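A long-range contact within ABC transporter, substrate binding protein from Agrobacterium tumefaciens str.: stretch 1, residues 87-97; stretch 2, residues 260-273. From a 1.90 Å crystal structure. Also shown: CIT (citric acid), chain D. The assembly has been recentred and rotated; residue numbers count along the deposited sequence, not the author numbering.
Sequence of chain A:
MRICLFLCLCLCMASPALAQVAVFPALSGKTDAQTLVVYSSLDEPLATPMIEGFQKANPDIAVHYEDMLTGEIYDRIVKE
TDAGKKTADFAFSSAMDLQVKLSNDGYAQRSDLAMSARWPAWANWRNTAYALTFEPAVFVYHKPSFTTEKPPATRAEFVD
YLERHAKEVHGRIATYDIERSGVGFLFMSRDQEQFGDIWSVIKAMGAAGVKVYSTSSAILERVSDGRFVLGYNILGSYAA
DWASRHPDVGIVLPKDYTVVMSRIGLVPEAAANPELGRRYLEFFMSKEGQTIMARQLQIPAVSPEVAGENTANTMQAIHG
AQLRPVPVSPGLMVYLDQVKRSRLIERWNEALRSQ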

# COMPACT_ATOMS: atom_id res chain seq x y z
N THR A 87 1.13 21.35 8.47
CA THR A 87 0.71 19.97 8.29
C THR A 87 1.94 19.08 8.52
O THR A 87 2.96 19.54 9.02
CB THR A 87 0.00 19.78 6.90
OG1 THR A 87 -0.70 18.54 6.85
CG2 THR A 87 0.98 19.84 5.71
N ALA A 88 1.84 17.81 8.17
CA ALA A 88 2.94 16.85 8.34
C ALA A 88 4.19 17.31 7.60
O ALA A 88 4.12 18.05 6.61
CB ALA A 88 2.51 15.47 7.84
N ASP A 89 5.33 16.82 8.07
CA ASP A 89 6.60 17.08 7.42
C ASP A 89 6.90 16.04 6.32
O ASP A 89 7.73 16.30 5.43
CB ASP A 89 7.69 17.06 8.48
CG ASP A 89 7.43 18.06 9.61
OD1 ASP A 89 7.00 19.17 9.29
OD2 ASP A 89 7.63 17.74 10.80
N PHE A 90 6.26 14.87 6.42
CA PHE A 90 6.40 13.74 5.49
C PHE A 90 5.07 12.99 5.40
O PHE A 90 4.45 12.67 6.43
CB PHE A 90 7.52 12.79 5.94
CG PHE A 90 7.90 11.75 4.92
CD1 PHE A 90 8.40 12.10 3.68
CD2 PHE A 90 7.76 10.42 5.20
CE1 PHE A 90 8.72 11.10 2.74
CE2 PHE A 90 8.09 9.43 4.28
CZ PHE A 90 8.57 9.79 3.04
N ALA A 91 4.62 12.75 4.16
CA ALA A 91 3.43 11.99 3.88
C ALA A 91 3.86 10.75 3.14
O ALA A 91 4.56 10.84 2.12
CB ALA A 91 2.44 12.80 3.03
N PHE A 92 3.44 9.60 3.62
CA PHE A 92 3.87 8.31 3.06
C PHE A 92 2.65 7.41 2.89
O PHE A 92 2.03 6.99 3.89
CB PHE A 92 4.90 7.71 4.01
CG PHE A 92 5.58 6.45 3.48
CD1 PHE A 92 6.22 6.45 2.26
CD2 PHE A 92 5.63 5.29 4.25
CE1 PHE A 92 6.86 5.33 1.78
CE2 PHE A 92 6.28 4.16 3.77
CZ PHE A 92 6.89 4.20 2.53
N SER A 93 2.29 7.11 1.64
CA SER A 93 1.01 6.50 1.32
C SER A 93 1.09 5.53 0.15
O SER A 93 1.78 5.78 -0.85
CB SER A 93 0.01 7.59 0.97
OG SER A 93 -1.24 7.05 0.61
N SER A 94 0.34 4.44 0.30
CA SER A 94 0.17 3.44 -0.71
C SER A 94 -0.91 3.85 -1.72
O SER A 94 -1.07 3.18 -2.75
CB SER A 94 -0.16 2.10 -0.09
OG SER A 94 -1.23 2.22 0.82
N ALA A 95 -1.65 4.93 -1.43
CA ALA A 95 -2.63 5.44 -2.38
C ALA A 95 -1.92 6.37 -3.40
O ALA A 95 -1.92 7.60 -3.29
CB ALA A 95 -3.82 6.10 -1.70
N MET A 96 -1.32 5.74 -4.41
CA MET A 96 -0.35 6.39 -5.29
C MET A 96 -1.01 7.57 -5.99
O MET A 96 -0.44 8.64 -6.13
CB MET A 96 0.15 5.42 -6.36
CG MET A 96 0.87 4.13 -5.87
SD MET A 96 1.45 3.03 -7.19
CE MET A 96 2.73 4.04 -7.91
N ASP A 97 -2.23 7.34 -6.43
CA ASP A 97 -3.02 8.34 -7.11
C ASP A 97 -3.30 9.59 -6.26
O ASP A 97 -3.17 10.72 -6.76
CB ASP A 97 -4.30 7.71 -7.67
CG ASP A 97 -5.20 7.07 -6.61
OD1 ASP A 97 -4.71 6.57 -5.57
OD2 ASP A 97 -6.42 7.01 -6.88
N VAL A 260 0.99 -4.40 -8.81
CA VAL A 260 2.05 -3.98 -7.89
C VAL A 260 1.92 -2.47 -7.62
O VAL A 260 1.79 -1.63 -8.56
CB VAL A 260 3.45 -4.30 -8.42
CG1 VAL A 260 4.54 -3.82 -7.43
CG2 VAL A 260 3.57 -5.77 -8.66
N MET A 261 1.96 -2.12 -6.35
CA MET A 261 1.95 -0.71 -5.99
C MET A 261 3.28 -0.36 -5.38
O MET A 261 4.07 -1.23 -5.03
CB MET A 261 0.81 -0.37 -5.01
CG MET A 261 0.98 -0.86 -3.57
SD MET A 261 2.07 0.04 -2.40
CE MET A 261 1.65 1.67 -2.89
N SER A 262 3.48 0.94 -5.23
CA SER A 262 4.70 1.45 -4.63
C SER A 262 4.29 2.54 -3.67
O SER A 262 3.56 3.43 -4.08
CB SER A 262 5.59 2.05 -5.71
OG SER A 262 6.05 1.09 -6.65
N ARG A 263 4.73 2.49 -2.41
CA ARG A 263 4.43 3.56 -1.47
C ARG A 263 5.13 4.85 -1.93
O ARG A 263 6.31 4.84 -2.31
CB ARG A 263 4.91 3.19 -0.06
CG ARG A 263 4.11 2.08 0.55
CD ARG A 263 4.62 1.63 1.89
NE ARG A 263 4.03 0.33 2.13
CZ ARG A 263 2.86 0.12 2.71
NH1 ARG A 263 2.17 1.10 3.28
NH2 ARG A 263 2.41 -1.12 2.76
N ILE A 264 4.40 5.94 -1.91
CA ILE A 264 4.90 7.23 -2.38
C ILE A 264 5.12 8.18 -1.21
O ILE A 264 4.23 8.38 -0.38
CB ILE A 264 3.94 7.86 -3.42
CG1 ILE A 264 3.96 7.08 -4.74
CG2 ILE A 264 4.27 9.36 -3.69
CD1 ILE A 264 3.00 7.72 -5.79
N GLY A 265 6.34 8.71 -1.14
CA GLY A 265 6.71 9.69 -0.16
C GLY A 265 6.86 11.07 -0.77
O GLY A 265 7.36 11.23 -1.87
N LEU A 266 6.43 12.07 -0.02
CA LEU A 266 6.57 13.50 -0.40
C LEU A 266 6.57 14.36 0.87
O LEU A 266 6.13 13.91 1.91
CB LEU A 266 5.45 13.92 -1.34
CG LEU A 266 3.99 13.86 -0.84
CD1 LEU A 266 3.67 15.09 0.01
CD2 LEU A 266 2.96 13.72 -2.03
N VAL A 267 7.11 15.57 0.75
CA VAL A 267 7.13 16.57 1.80
C VAL A 267 6.06 17.58 1.44
O VAL A 267 6.14 18.19 0.37
CB VAL A 267 8.50 17.29 1.86
CG1 VAL A 267 8.43 18.48 2.83
CG2 VAL A 267 9.60 16.30 2.24
N PRO A 268 5.04 17.72 2.29
CA PRO A 268 4.00 18.70 2.09
C PRO A 268 4.54 20.16 2.02
O PRO A 268 5.48 20.53 2.71
CB PRO A 268 3.08 18.50 3.31
CG PRO A 268 3.30 17.04 3.70
CD PRO A 268 4.79 16.90 3.50
N GLU A 269 3.93 20.95 1.15
CA GLU A 269 4.19 22.38 1.04
C GLU A 269 4.08 23.10 2.40
O GLU A 269 4.88 24.00 2.68
CB GLU A 269 3.20 22.98 0.05
CG GLU A 269 3.47 24.42 -0.31
CD GLU A 269 2.79 25.41 0.61
OE1 GLU A 269 1.90 25.00 1.41
OE2 GLU A 269 3.12 26.62 0.53
N ALA A 270 3.11 22.69 3.22
CA ALA A 270 2.82 23.34 4.52
C ALA A 270 3.47 22.65 5.72
O ALA A 270 3.08 22.87 6.88
CB ALA A 270 1.34 23.42 4.73
N ALA A 271 4.47 21.83 5.45
CA ALA A 271 5.28 21.22 6.50
C ALA A 271 5.77 22.29 7.46
O ALA A 271 6.21 23.35 7.03
CB ALA A 271 6.47 20.50 5.88
N ALA A 272 5.70 21.99 8.76
CA ALA A 272 6.28 22.87 9.76
C ALA A 272 7.79 22.75 9.73
O ALA A 272 8.52 23.71 9.95
CB ALA A 272 5.72 22.55 11.13
N ASN A 273 8.28 21.54 9.44
CA ASN A 273 9.70 21.27 9.39
C ASN A 273 10.08 20.51 8.13
O ASN A 273 10.41 19.33 8.19
CB ASN A 273 10.10 20.51 10.66
CG ASN A 273 10.29 21.44 11.85
OD1 ASN A 273 11.35 22.08 11.98
ND2 ASN A 273 9.28 21.54 12.70
C1 CIT D . -1.50 0.45 3.83
O1 CIT D . -0.58 1.09 3.25
O2 CIT D . -1.24 -0.26 4.82
C2 CIT D . -2.92 0.51 3.33
C3 CIT D . -3.98 0.51 4.44
O7 CIT D . -3.64 1.50 5.46
C4 CIT D . -5.36 0.85 3.89
C5 CIT D . -5.44 2.24 3.35
O3 CIT D . -5.98 2.48 2.22
O4 CIT D . -5.01 3.14 4.09
C6 CIT D . -4.09 -0.86 5.14
O5 CIT D . -3.88 -1.01 6.37
O6 CIT D . -4.37 -1.88 4.49
O HOH W 1 7.43 19.29 12.76
O HOH W 2 2.53 3.99 3.18

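The most unusual feature is the place left for a ring at G265. An ideal CB built on this glycine would lie 2.6 Å from F90 CZ, a clash, so the ring occupies space that any side chain there would need; F90 CZ sits 3.7 Å from G265 CA. F90's CA-to-CB bond points away from the other stretch, yet its t rotamer (chi1 -169°) brings the ring back, with CD1 3.4 Å from L266 O.

The strand 90-93 and the strand beginning at I264 run antiparallel, with 157° between their directions. Two hydrogen-bonded pairs fix the register. A91 N donates to L266 O (2.9 Å, 177°) and L266 N returns to A91 O (3.1 Å, 155°); S93 N donates to I264 O (3.1 Å) and I264 N to S93 O (2.8 Å, 177°). Between them F92 faces G265 as a non-hydrogen-bonded pair, and its CA-CA separation of 4.5 Å is shorter than the 5.5 Å of A91 and L266. Here CA-H...O contacts add to the ladder, notably G265 CA to A91 O at 3.3 Å, with 154° at the hydrogen.

Beyond the strands, T87 N donates to A270 O (2.9 Å), while D89, whose CA-to-CB bond points sideways, brings the end of its side chain nearer, and OD1 accepts from N273 N at 2.7 Å and 157°. A water reinforces that link, donating to D89 OD2 (2.5 Å) and accepting from N273 ND2 (2.9 Å).

At the other end apolar side chains meet: M96 CB lies 3.7 Å from I264 CD1, and M96 CG 3.9 Å from M261 CE. S262 N also makes a weak hydrogen bond to M96 SD (3.5 Å). Nearby, S94 OG and R263 NH1 both donate to citrate O1, each at 2.8 Å, so one carboxylate oxygen joins the two stretches; the citrate probably came from the crystallisation liquor.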